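Local coordinates for protein beta-ketoacyl synthase (Burkholderia phymatum, PDB 4EWG) that probably acts as a 3-oxoacyl-[acyl-carrier-protein] synthase, extending acyl chains by condensation with carrier-bound malonyl units, at residues Tyr109-Gly114 with Gly194-Ser199; Ala167-Ser172 with Asn396-Gly401; Thr51-Pro56 with Gly232-Glu237; Leu189-Gly194 with Ala239-Leu244; His305-Asp310 with Ser332-Val337. One frame throughout, in Å; residues are numbered along the deposited sequence.

Contacts 2 and 5 form the probable acyl-transfer site of this thiolase-like fold. Contact 2 sets Cys168 against strand 391-398, and contact 5, centred about 14 Å away, holds His305 so that its NE2 lies 4.9 Å from Cys168 SG. Contact 1 adjoins the site, about 12 Å from contact 2, centre to centre; there Ser112 OG packs on Ala167 CA at 3.3 Å. Contacts 3 and 4 are structural packing further off. Contacts 1 and 4 share Gly194 and belong to neighbouring strand pairs of the same sheet. Contact 3 touches contact 1 through Leu198 and Glu237, and contact 5 through Leu233 and Thr307. Its centre is about 24 Å from that of contact 4, on the opposite side of the chain's centre.

Contact 1 (Tyr109-Gly114 with Gly194-Ser199); sequences YGSSSG and GAEELS
Ser112 and Glu196 hold the tight part of this contact. The Glu196 chain leaves with CG anti to the backbone N (chi1 -151°) and bends at CG (chi2 79°), which carries its carboxylate back onto the turn at Ser112 and Ser113. Ser112 N points at OE2, on the syn lone pair, at 2.9 Å and fairly straight. Ser112 OG donates to the same oxygen, reaching OE2 at 2.5 Å from above the carboxylate plane. OE2 also accepts from Gly342 N, so three donors converge on it. So many donors would be expected to favour the ionised carboxylate. Beside this grip, Ser111 CB presses on Ala195 O at 3.0 Å. Upstream the packing is also close: the backbones are linked by Ala195 N to Gly110 O (3.2 Å), and Gly194 N sits 3.4 Å above the plane of the Tyr109 ring, offset toward its rim, while Ala195 CB meets the ring edge.

The other oxygen of the carboxylate marks the looser side. OE1 has two weak, bent bonds, from Ser112 N and Ser113 N. One water donates to Glu196 OE1 and to Ser113 O and accepts from Glu197 N at 3.0 Å, filling in where the two chains diverge.

The contact thus lies at the C-terminal ends of parallel strands 105-110 and 189-196, where they part. Tyr109 OH bonds to Thr241 OG1 of the next strand, Tyr139 OH of the second subunit bonds to Ser112 O, and helices 76-92 and 146-154 pack against Tyr109 and Ala195.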
# COMPACT_ATOMS: atom_id res chain seq x y z
N TYR A 109 -1.41 7.62 0.75
CA TYR A 109 -2.86 7.44 0.92
C TYR A 109 -3.25 5.98 0.79
O TYR A 109 -2.60 5.22 0.08
CB TYR A 109 -3.62 8.23 -0.18
CG TYR A 109 -4.69 9.12 0.32
CD1 TYR A 109 -6.00 8.63 0.56
CD2 TYR A 109 -4.44 10.47 0.56
CE1 TYR A 109 -7.01 9.48 1.04
CE2 TYR A 109 -5.45 11.32 1.03
CZ TYR A 109 -6.72 10.82 1.27
OH TYR A 109 -7.68 11.67 1.75
N GLY A 110 -4.36 5.63 1.42
CA GLY A 110 -4.93 4.33 1.20
C GLY A 110 -6.35 4.17 1.69
O GLY A 110 -6.95 5.10 2.24
N SER A 111 -6.89 2.97 1.47
CA SER A 111 -8.24 2.63 1.87
C SER A 111 -8.32 1.12 2.03
O SER A 111 -7.43 0.41 1.59
CB SER A 111 -9.25 3.09 0.80
OG SER A 111 -8.97 2.52 -0.46
N SER A 112 -9.36 0.65 2.70
CA SER A 112 -9.54 -0.79 2.93
C SER A 112 -9.89 -1.48 1.63
O SER A 112 -9.64 -2.68 1.45
CB SER A 112 -10.68 -1.08 3.95
OG SER A 112 -10.53 -0.29 5.12
N SER A 113 -10.49 -0.72 0.72
CA SER A 113 -11.04 -1.27 -0.49
C SER A 113 -11.18 -0.20 -1.59
O SER A 113 -11.21 1.00 -1.31
CB SER A 113 -12.41 -1.86 -0.12
OG SER A 113 -13.16 -2.18 -1.24
N GLY A 114 -11.28 -0.66 -2.83
CA GLY A 114 -11.62 0.15 -3.95
C GLY A 114 -13.11 0.42 -3.99
O GLY A 114 -13.81 0.30 -2.97
N GLY A 194 -6.36 9.17 4.39
CA GLY A 194 -7.05 7.92 4.21
C GLY A 194 -8.49 8.18 3.88
O GLY A 194 -9.01 9.26 4.18
N ALA A 195 -9.15 7.17 3.31
CA ALA A 195 -10.53 7.32 2.83
C ALA A 195 -11.25 5.98 2.81
O ALA A 195 -10.62 4.92 2.79
CB ALA A 195 -10.52 7.95 1.46
N GLU A 196 -12.58 6.03 2.83
CA GLU A 196 -13.40 4.86 2.64
C GLU A 196 -14.80 5.25 2.18
O GLU A 196 -15.35 6.29 2.60
CB GLU A 196 -13.52 4.05 3.92
CG GLU A 196 -13.73 2.56 3.65
CD GLU A 196 -12.41 1.88 3.29
OE1 GLU A 196 -12.27 1.36 2.15
OE2 GLU A 196 -11.52 1.86 4.18
N GLU A 197 -15.39 4.40 1.31
CA GLU A 197 -16.78 4.58 0.93
C GLU A 197 -17.60 3.50 1.62
O GLU A 197 -17.15 2.41 1.78
CB GLU A 197 -16.94 4.55 -0.60
CG GLU A 197 -16.89 3.19 -1.27
CD GLU A 197 -16.78 3.30 -2.81
OE1 GLU A 197 -15.83 3.93 -3.32
OE2 GLU A 197 -17.61 2.73 -3.50
N LEU A 198 -18.78 3.86 2.09
CA LEU A 198 -19.64 2.93 2.80
C LEU A 198 -20.22 1.96 1.79
O LEU A 198 -20.71 2.37 0.74
CB LEU A 198 -20.78 3.68 3.53
CG LEU A 198 -21.77 2.84 4.38
CD1 LEU A 198 -21.04 2.13 5.56
CD2 LEU A 198 -22.97 3.68 4.87
N SER A 199 -20.16 0.68 2.11
CA SER A 199 -20.86 -0.32 1.32
C SER A 199 -21.23 -1.53 2.18
O SER A 199 -20.70 -1.71 3.28
CB SER A 199 -19.98 -0.79 0.17
OG SER A 199 -18.92 -1.60 0.67
O HOH W 1 -13.72 2.30 -0.06

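Contact 2 (Ala167-Ser172 with Asn396-Gly401); sequences ACASGS and NFAFGG
Cys168 sits against Ala398 just ahead of the buried helix 170-183, in the arrangement by which the thiolase-like fold presents its cysteine at a helix N-terminus. By its sequence setting, and with His305 and His339 close by, Cys168 is probably the acyl-accepting residue of the synthase, and the Asn-Phe-Ala-Phe-Gly-Gly run ending strand 391-398 would then form one wall of the site.

Apolar packing makes most of the contact. The methyl of Ala398 is wedged between Cys168 and Ala169 of the short 3-10 segment, with CB 3.6 Å from Cys168 CB and also 3.6 Å from Ala169 CB. Further along, Ala167 CB touches Phe399 CB at 4.2 Å. The sulphur approaches the Phe399 ring at its edge, near the ring plane, with SG 4.4 Å from CD2. Cys168 reaches this place through a skewed first torsion (chi1 -30°), SG lying beside the backbone N. Beyond the two segments, Tyr139 of the second subunit stacks edge-to-face with Phe399, so the dimer helps to enclose this wall.

Between polar side chains there is one van der Waals contact, Ser172 CB lying against the side chain of Asn396.

Hydrogen bonding acts within the turn and to its surroundings, not directly between the two segments. Ser172 OG is tied to Thr404 OG1 on strand 402-409, which fastens the first turn of the helix to the neighbouring strand. Ala167 has a backbone shape unusual for a residue other than glycine (phi 51°, psi -125°), and its carbonyl stabilises the bend: Ala167 O accepts both from Ser170 N at 3.1 Å and from Ser170 OG at 2.7 Å.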
# COMPACT_ATOMS: atom_id res chain seq x y z
N ALA A 167 -6.20 -1.26 5.47
CA ALA A 167 -7.48 -1.22 6.15
C ALA A 167 -7.52 -0.03 7.11
O ALA A 167 -7.26 1.13 6.69
CB ALA A 167 -7.72 -2.53 6.86
N CYS A 168 -7.81 -0.31 8.38
CA CYS A 168 -7.94 0.69 9.41
C CYS A 168 -6.70 1.54 9.67
O CYS A 168 -6.81 2.63 10.22
CB CYS A 168 -8.25 -0.01 10.78
SG CYS A 168 -9.14 -1.55 10.75
N ALA A 169 -5.53 1.03 9.33
CA ALA A 169 -4.26 1.73 9.57
C ALA A 169 -3.86 2.63 8.39
O ALA A 169 -2.78 3.18 8.38
CB ALA A 169 -3.16 0.71 9.85
N SER A 170 -4.75 2.79 7.41
CA SER A 170 -4.37 3.41 6.11
C SER A 170 -3.95 4.87 6.31
O SER A 170 -2.89 5.35 5.80
CB SER A 170 -5.56 3.33 5.14
OG SER A 170 -5.78 2.02 4.65
N GLY A 171 -4.77 5.58 7.06
CA GLY A 171 -4.61 7.00 7.24
C GLY A 171 -3.46 7.34 8.16
O GLY A 171 -2.76 8.35 7.93
N SER A 172 -3.27 6.52 9.19
CA SER A 172 -2.17 6.74 10.14
C SER A 172 -0.83 6.33 9.55
O SER A 172 0.16 7.01 9.77
CB SER A 172 -2.43 6.04 11.47
OG SER A 172 -2.80 4.67 11.28
N ASN A 396 -4.02 3.91 16.55
CA ASN A 396 -4.90 3.11 15.69
C ASN A 396 -4.34 1.72 15.59
O ASN A 396 -3.11 1.53 15.53
CB ASN A 396 -5.01 3.70 14.27
CG ASN A 396 -5.58 5.09 14.27
OD1 ASN A 396 -6.83 5.29 14.30
ND2 ASN A 396 -4.70 6.07 14.22
N PHE A 397 -5.23 0.77 15.58
CA PHE A 397 -4.86 -0.65 15.60
C PHE A 397 -5.74 -1.34 14.63
O PHE A 397 -6.94 -1.21 14.73
CB PHE A 397 -5.07 -1.23 17.01
CG PHE A 397 -4.39 -0.45 18.08
CD1 PHE A 397 -3.02 -0.53 18.24
CD2 PHE A 397 -5.10 0.39 18.88
CE1 PHE A 397 -2.37 0.21 19.22
CE2 PHE A 397 -4.45 1.14 19.87
CZ PHE A 397 -3.10 1.05 20.03
N ALA A 398 -5.16 -2.14 13.75
CA ALA A 398 -5.84 -2.57 12.57
C ALA A 398 -5.79 -4.09 12.35
O ALA A 398 -5.07 -4.83 13.02
CB ALA A 398 -5.23 -1.85 11.38
N PHE A 399 -6.57 -4.53 11.37
CA PHE A 399 -6.47 -5.86 10.80
C PHE A 399 -5.05 -6.33 10.64
O PHE A 399 -4.17 -5.54 10.26
CB PHE A 399 -7.07 -5.85 9.41
CG PHE A 399 -8.40 -6.49 9.33
CD1 PHE A 399 -8.52 -7.84 9.21
CD2 PHE A 399 -9.53 -5.71 9.34
CE1 PHE A 399 -9.76 -8.43 9.14
CE2 PHE A 399 -10.79 -6.27 9.27
CZ PHE A 399 -10.90 -7.64 9.18
N GLY A 400 -4.82 -7.60 10.91
CA GLY A 400 -3.49 -8.16 10.85
C GLY A 400 -2.59 -7.74 12.03
O GLY A 400 -1.40 -8.00 12.02
N GLY A 401 -3.16 -7.09 13.03
CA GLY A 401 -2.38 -6.67 14.18
C GLY A 401 -1.45 -5.50 13.88
O GLY A 401 -0.46 -5.33 14.60

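Contact 3 (Thr51-Pro56 with Gly232-Glu237); sequences TRLAAP and GLVVGE
Ala55 and Gly236 come together where the edge of a small two-stranded sheet, 38-39 with 53-54, runs alongside the loop leading into strand 238-246; the touching parts, 53-56 and 234-237, point nearly the same way, 17° apart. The direct bond is Ala55 N to Val235 O, 3.0 Å and close to straight. The same oxygen also takes a CH contact from Ala54 CA, and Gly236 CA approaches Ala55 O at 3.5 Å. On both sides of this bond the backbones are joined through water. One water donates to Leu53 O (2.7 Å) and accepts from Val235 N; another donates to Ala55 O (2.7 Å) and accepts weakly from Glu237 N.

Val234 supplies the apolar part. Its CG1, anti to the backbone N (chi1 175°), lies over the backbone of the strand, 3.6 Å from Ala54 CA, and brushes Leu53 CB alongside. Val235 turns instead to Val203 and Phe206 of helix 200-207.

At the far end the extended Glu237 side chain crosses to Pro56, its OE2 3.5 Å from Pro56 CA, and that oxygen accepts from Leu57 N just beyond. OE1 accepts from Tyr80 OH and from Leu198 N.

The chemistry implies a join made mainly of backbone and water, with few side chains involved. The buried Glu237 carboxylate, given three donors in all, is probably ionised, and it ties the 51-56 segment, helix 76-92 and the chain after strand 189-196 to one point.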
# COMPACT_ATOMS: atom_id res chain seq x y z
N THR A 51 -26.20 -6.61 11.34
CA THR A 51 -26.37 -5.18 11.66
C THR A 51 -27.22 -4.47 10.62
O THR A 51 -27.18 -4.81 9.46
CB THR A 51 -25.03 -4.44 11.83
OG1 THR A 51 -25.28 -3.17 12.44
CG2 THR A 51 -24.33 -4.24 10.53
N ARG A 52 -27.97 -3.48 11.08
CA ARG A 52 -28.61 -2.50 10.21
C ARG A 52 -28.17 -1.07 10.58
O ARG A 52 -28.93 -0.11 10.42
CB ARG A 52 -30.14 -2.64 10.32
CG ARG A 52 -30.67 -3.94 9.73
CD ARG A 52 -30.51 -3.93 8.22
NE ARG A 52 -30.99 -5.16 7.61
CZ ARG A 52 -30.27 -6.26 7.43
NH1 ARG A 52 -29.01 -6.32 7.83
NH2 ARG A 52 -30.82 -7.32 6.86
N LEU A 53 -26.94 -0.92 11.08
CA LEU A 53 -26.43 0.40 11.50
C LEU A 53 -25.23 0.85 10.68
O LEU A 53 -24.40 0.03 10.30
CB LEU A 53 -26.01 0.35 12.97
CG LEU A 53 -27.06 -0.14 13.97
CD1 LEU A 53 -26.43 -0.41 15.33
CD2 LEU A 53 -28.16 0.90 14.04
N ALA A 54 -25.15 2.16 10.41
CA ALA A 54 -23.98 2.78 9.78
C ALA A 54 -23.96 4.24 10.15
O ALA A 54 -24.98 4.76 10.65
CB ALA A 54 -24.02 2.64 8.27
N ALA A 55 -22.83 4.90 9.89
CA ALA A 55 -22.69 6.36 10.02
C ALA A 55 -22.32 6.98 8.66
O ALA A 55 -21.15 7.35 8.43
CB ALA A 55 -21.60 6.69 11.05
N PRO A 56 -23.29 7.05 7.74
CA PRO A 56 -22.99 7.55 6.39
C PRO A 56 -22.73 9.04 6.33
O PRO A 56 -23.05 9.76 7.27
CB PRO A 56 -24.28 7.23 5.62
CG PRO A 56 -25.34 7.29 6.66
CD PRO A 56 -24.69 6.63 7.86
N GLY A 232 -20.30 -3.88 20.04
CA GLY A 232 -19.65 -3.84 18.74
C GLY A 232 -19.55 -2.46 18.13
O GLY A 232 -20.02 -1.48 18.69
N LEU A 233 -18.93 -2.41 16.95
CA LEU A 233 -18.65 -1.17 16.25
C LEU A 233 -19.76 -0.80 15.30
O LEU A 233 -20.67 -1.58 15.06
CB LEU A 233 -17.33 -1.27 15.47
CG LEU A 233 -17.16 -2.30 14.33
CD1 LEU A 233 -17.82 -1.87 13.01
CD2 LEU A 233 -15.68 -2.58 14.13
N VAL A 234 -19.69 0.42 14.78
CA VAL A 234 -20.52 0.84 13.68
C VAL A 234 -19.61 1.42 12.61
O VAL A 234 -18.77 2.27 12.88
CB VAL A 234 -21.59 1.87 14.13
CG1 VAL A 234 -22.38 2.41 12.95
CG2 VAL A 234 -22.49 1.26 15.22
N VAL A 235 -19.80 0.94 11.40
CA VAL A 235 -19.01 1.34 10.24
C VAL A 235 -19.45 2.69 9.69
O VAL A 235 -20.64 2.94 9.51
CB VAL A 235 -19.12 0.28 9.16
CG1 VAL A 235 -18.59 0.77 7.85
CG2 VAL A 235 -18.36 -0.96 9.65
N GLY A 236 -18.48 3.56 9.45
CA GLY A 236 -18.70 4.86 8.84
C GLY A 236 -17.92 5.02 7.55
O GLY A 236 -17.50 4.02 6.93
N GLU A 237 -17.74 6.27 7.13
CA GLU A 237 -17.07 6.57 5.86
C GLU A 237 -16.54 7.99 5.81
O GLU A 237 -16.79 8.80 6.73
CB GLU A 237 -18.03 6.31 4.69
CG GLU A 237 -19.25 7.22 4.63
CD GLU A 237 -20.06 7.07 3.37
OE1 GLU A 237 -19.49 6.72 2.36
OE2 GLU A 237 -21.28 7.31 3.35
O HOH W 2 -22.02 -0.97 10.94
O HOH W 3 -18.85 8.24 9.54

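Contact 4 (Leu189-Gly194 with Ala239-Leu244); sequences LMLAGG and AATLVL
Leu191 and Val243 lie side by side on one face of the ladder formed by 189-194 and 239-244, where Leu191 CD2 meets Val243 CG2 at 3.7 Å. On the same face Thr241 CG2, anti to its backbone N, touches Leu191 CB. Met190, Ala192, Ala240, Leu242 and Leu244 point to the other face. At the outer edges of the pair, strand 105-110 adjoins 189-194 and strand 8-16 adjoins 239-244.

Three hydrogen-bonded pairs hold the strands. Ala192 and Leu242 exchange two short, straight bonds, Leu242 N to Ala192 O being 2.8 Å. Met190 pairs likewise with Leu244 (Leu244 N to Met190 O 2.9 Å, Met190 N to Leu244 O 3.1 Å), and Gly194 with Ala240 by longer bonds. At the non-hydrogen-bonded pair Gly193-Thr241 the CA atoms are 4.3 Å apart, a closeness that the lack of a side chain on Gly193 permits, its CA lying 3.1 Å from Ala240 O.

The Leu189 side chain comes within about 4 Å of that of His249, which binds calcium in this protein, although none is bound to this chain here. Helix 76-92 covers the Leu191 face on the outside, and helix 170-183 the Leu242 face from the inner helical layer; strands 189-196 and 238-246 form the antiparallel step in one mixed half of the alpha-beta-alpha-beta-alpha thiolase-like fold.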
# COMPACT_ATOMS: atom_id res chain seq x y z
N LEU A 189 7.14 18.21 0.48
CA LEU A 189 5.75 18.22 0.89
C LEU A 189 5.13 16.88 0.61
O LEU A 189 5.59 16.16 -0.26
CB LEU A 189 4.98 19.28 0.09
CG LEU A 189 5.35 20.72 0.46
CD1 LEU A 189 5.86 21.51 -0.78
CD2 LEU A 189 4.19 21.39 1.20
N MET A 190 4.08 16.55 1.35
CA MET A 190 3.30 15.33 1.13
C MET A 190 1.85 15.60 1.47
O MET A 190 1.56 16.26 2.50
CB MET A 190 3.78 14.16 2.01
CG MET A 190 5.16 13.58 1.68
SD MET A 190 5.27 12.76 0.08
CE MET A 190 4.60 11.10 0.41
N LEU A 191 0.95 15.14 0.61
CA LEU A 191 -0.44 14.93 1.00
C LEU A 191 -0.50 13.54 1.66
O LEU A 191 -0.02 12.57 1.09
CB LEU A 191 -1.36 14.96 -0.21
CG LEU A 191 -1.35 16.32 -0.96
CD1 LEU A 191 -2.26 16.21 -2.15
CD2 LEU A 191 -1.73 17.51 -0.05
N ALA A 192 -1.05 13.47 2.86
CA ALA A 192 -1.19 12.19 3.54
C ALA A 192 -2.60 12.07 4.08
O ALA A 192 -3.10 12.97 4.74
CB ALA A 192 -0.17 12.05 4.65
N GLY A 193 -3.23 10.94 3.82
CA GLY A 193 -4.56 10.72 4.32
C GLY A 193 -5.07 9.32 4.12
O GLY A 193 -4.31 8.38 3.78
N GLY A 194 -6.36 9.17 4.39
CA GLY A 194 -7.05 7.92 4.21
C GLY A 194 -8.49 8.18 3.88
O GLY A 194 -9.01 9.26 4.18
N ALA A 239 -13.24 10.84 4.30
CA ALA A 239 -11.82 10.98 4.06
C ALA A 239 -11.28 12.15 4.82
O ALA A 239 -12.02 13.07 5.19
CB ALA A 239 -11.55 11.18 2.57
N ALA A 240 -9.97 12.16 4.99
CA ALA A 240 -9.28 13.26 5.65
C ALA A 240 -7.84 13.31 5.10
O ALA A 240 -7.23 12.26 4.84
CB ALA A 240 -9.29 13.10 7.19
N THR A 241 -7.36 14.52 4.86
CA THR A 241 -6.03 14.72 4.34
C THR A 241 -5.31 15.75 5.20
O THR A 241 -5.88 16.82 5.53
CB THR A 241 -6.07 15.25 2.89
OG1 THR A 241 -6.79 14.34 2.05
CG2 THR A 241 -4.62 15.41 2.34
N LEU A 242 -4.05 15.47 5.51
CA LEU A 242 -3.16 16.48 6.07
C LEU A 242 -2.07 16.84 5.05
O LEU A 242 -1.57 15.98 4.30
CB LEU A 242 -2.50 16.00 7.34
CG LEU A 242 -3.36 15.47 8.47
CD1 LEU A 242 -2.45 14.91 9.57
CD2 LEU A 242 -4.22 16.60 8.99
N VAL A 243 -1.75 18.14 5.00
CA VAL A 243 -0.59 18.61 4.23
C VAL A 243 0.61 18.64 5.21
O VAL A 243 0.63 19.39 6.17
CB VAL A 243 -0.82 20.00 3.62
CG1 VAL A 243 0.45 20.46 2.95
CG2 VAL A 243 -2.00 20.01 2.65
N LEU A 244 1.57 17.79 4.98
CA LEU A 244 2.79 17.77 5.77
C LEU A 244 3.82 18.54 4.98
O LEU A 244 3.83 18.50 3.74
CB LEU A 244 3.31 16.33 5.98
CG LEU A 244 2.71 15.43 7.07
CD1 LEU A 244 1.20 15.34 6.90
CD2 LEU A 244 3.34 14.03 6.99

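Contact 5 (His305-Asp310 with Ser332-Val337); sequences HGTSTD and SLKSYV
Lys334 NZ donates to His305 O at 2.7 Å, and Ser332 OG donates to Gly306 O, also at 2.7 Å, so two successive carbonyls of the 305-310 turn are each taken by a side chain from 332-337. In both bonds the donor is tilted only moderately from the carbonyl plane. Lys334 NZ also lies 3.0 Å from His305 ND1 and has a further partner, a salt bridge to Glu348 on helix 344-358. Ser332 OG, anti to its backbone N (chi1 171°), also accepts a weak bond from Lys334 N and so caps the start of helix 334-337, while Ser335 OG returns a bond to Ser332 O at 2.8 Å.

The Lys334 chain runs extended through its middle torsions, which brings CE over one face of the His305 imidazole, and the bend at the last torsion (chi4 58°) turns NZ to His305 O. This CH-pi contact has CE 4.0 Å from the ring centroid, 27° off the ring normal. Nearer the helix, Lys334 CB meets Gly306 O at 3.5 Å, and CD passes His305 O at 3.0 Å. Gly306, with both backbone angles positive, makes the sharp turn that faces Ser332.

As in related ketoacyl synthases, His305 is probably one of the active-site histidines and Lys334 the neighbouring lysine. The amine grips the carbonyl while its methylene lies on the ring, which together would restrict the position and rotation of the imidazole; Glu348 probably helps to place the amine.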
# COMPACT_ATOMS: atom_id res chain seq x y z
N HIS A 305 -8.26 4.62 19.52
CA HIS A 305 -8.86 3.99 18.37
C HIS A 305 -10.28 3.76 18.73
O HIS A 305 -11.18 4.19 18.01
CB HIS A 305 -8.12 2.69 18.07
CG HIS A 305 -8.44 2.08 16.75
ND1 HIS A 305 -8.39 2.77 15.60
CD2 HIS A 305 -8.77 0.78 16.42
CE1 HIS A 305 -8.73 1.94 14.58
NE2 HIS A 305 -8.94 0.73 15.08
N GLY A 306 -10.52 3.08 19.87
CA GLY A 306 -11.83 3.05 20.51
C GLY A 306 -12.98 2.63 19.62
O GLY A 306 -13.95 3.36 19.45
N THR A 307 -12.86 1.43 19.06
CA THR A 307 -13.82 0.90 18.08
C THR A 307 -15.14 0.43 18.67
O THR A 307 -16.12 0.33 17.95
CB THR A 307 -13.24 -0.33 17.36
OG1 THR A 307 -12.99 -1.36 18.33
CG2 THR A 307 -11.95 -0.02 16.66
N SER A 308 -15.15 0.13 19.97
CA SER A 308 -16.33 -0.38 20.70
C SER A 308 -16.53 -1.86 20.50
O SER A 308 -17.60 -2.35 20.80
CB SER A 308 -17.64 0.37 20.32
OG SER A 308 -18.69 0.06 21.24
N THR A 309 -15.51 -2.57 20.02
CA THR A 309 -15.57 -4.02 20.03
C THR A 309 -15.26 -4.53 21.42
O THR A 309 -14.72 -3.80 22.28
CB THR A 309 -14.63 -4.69 19.01
OG1 THR A 309 -13.28 -4.41 19.35
CG2 THR A 309 -14.93 -4.20 17.60
N ASP A 310 -15.59 -5.79 21.66
CA ASP A 310 -15.35 -6.37 22.96
C ASP A 310 -13.84 -6.43 23.27
O ASP A 310 -13.34 -5.72 24.15
CB ASP A 310 -16.00 -7.74 23.04
CG ASP A 310 -16.13 -8.22 24.43
OD1 ASP A 310 -16.99 -7.65 25.16
OD2 ASP A 310 -15.38 -9.13 24.83
N SER A 332 -12.71 8.52 22.39
CA SER A 332 -12.85 7.92 21.06
C SER A 332 -13.83 8.71 20.25
O SER A 332 -15.00 8.80 20.61
CB SER A 332 -13.36 6.50 21.19
OG SER A 332 -13.70 5.98 19.93
N LEU A 333 -13.36 9.28 19.14
CA LEU A 333 -14.22 10.01 18.22
C LEU A 333 -15.12 9.07 17.43
O LEU A 333 -16.06 9.52 16.77
CB LEU A 333 -13.36 10.85 17.25
CG LEU A 333 -12.65 12.03 17.91
CD1 LEU A 333 -11.56 12.64 17.03
CD2 LEU A 333 -13.65 13.09 18.37
N LYS A 334 -14.82 7.76 17.46
CA LYS A 334 -15.69 6.75 16.79
C LYS A 334 -17.04 6.67 17.46
O LYS A 334 -18.00 6.18 16.87
CB LYS A 334 -15.01 5.36 16.76
CG LYS A 334 -13.66 5.33 16.02
CD LYS A 334 -13.18 3.90 15.76
CE LYS A 334 -11.93 3.86 14.90
NZ LYS A 334 -10.73 4.58 15.41
N SER A 335 -17.14 7.16 18.69
CA SER A 335 -18.43 7.32 19.35
C SER A 335 -19.37 8.30 18.62
O SER A 335 -20.59 8.26 18.85
CB SER A 335 -18.25 7.79 20.80
OG SER A 335 -17.81 9.15 20.90
N TYR A 336 -18.81 9.18 17.79
CA TYR A 336 -19.60 10.15 17.00
C TYR A 336 -19.79 9.72 15.58
O TYR A 336 -20.91 9.70 15.08
CB TYR A 336 -18.92 11.52 16.96
CG TYR A 336 -18.84 12.19 18.27
CD1 TYR A 336 -17.80 11.90 19.13
CD2 TYR A 336 -19.78 13.14 18.66
CE1 TYR A 336 -17.71 12.51 20.35
CE2 TYR A 336 -19.69 13.77 19.88
CZ TYR A 336 -18.63 13.43 20.72
OH TYR A 336 -18.48 14.00 21.93
N VAL A 337 -18.68 9.44 14.91
CA VAL A 337 -18.69 9.15 13.47
C VAL A 337 -18.56 7.67 13.14
O VAL A 337 -18.50 7.29 11.96
CB VAL A 337 -17.60 9.95 12.71
CG1 VAL A 337 -17.84 11.43 12.90
CG2 VAL A 337 -16.20 9.57 13.17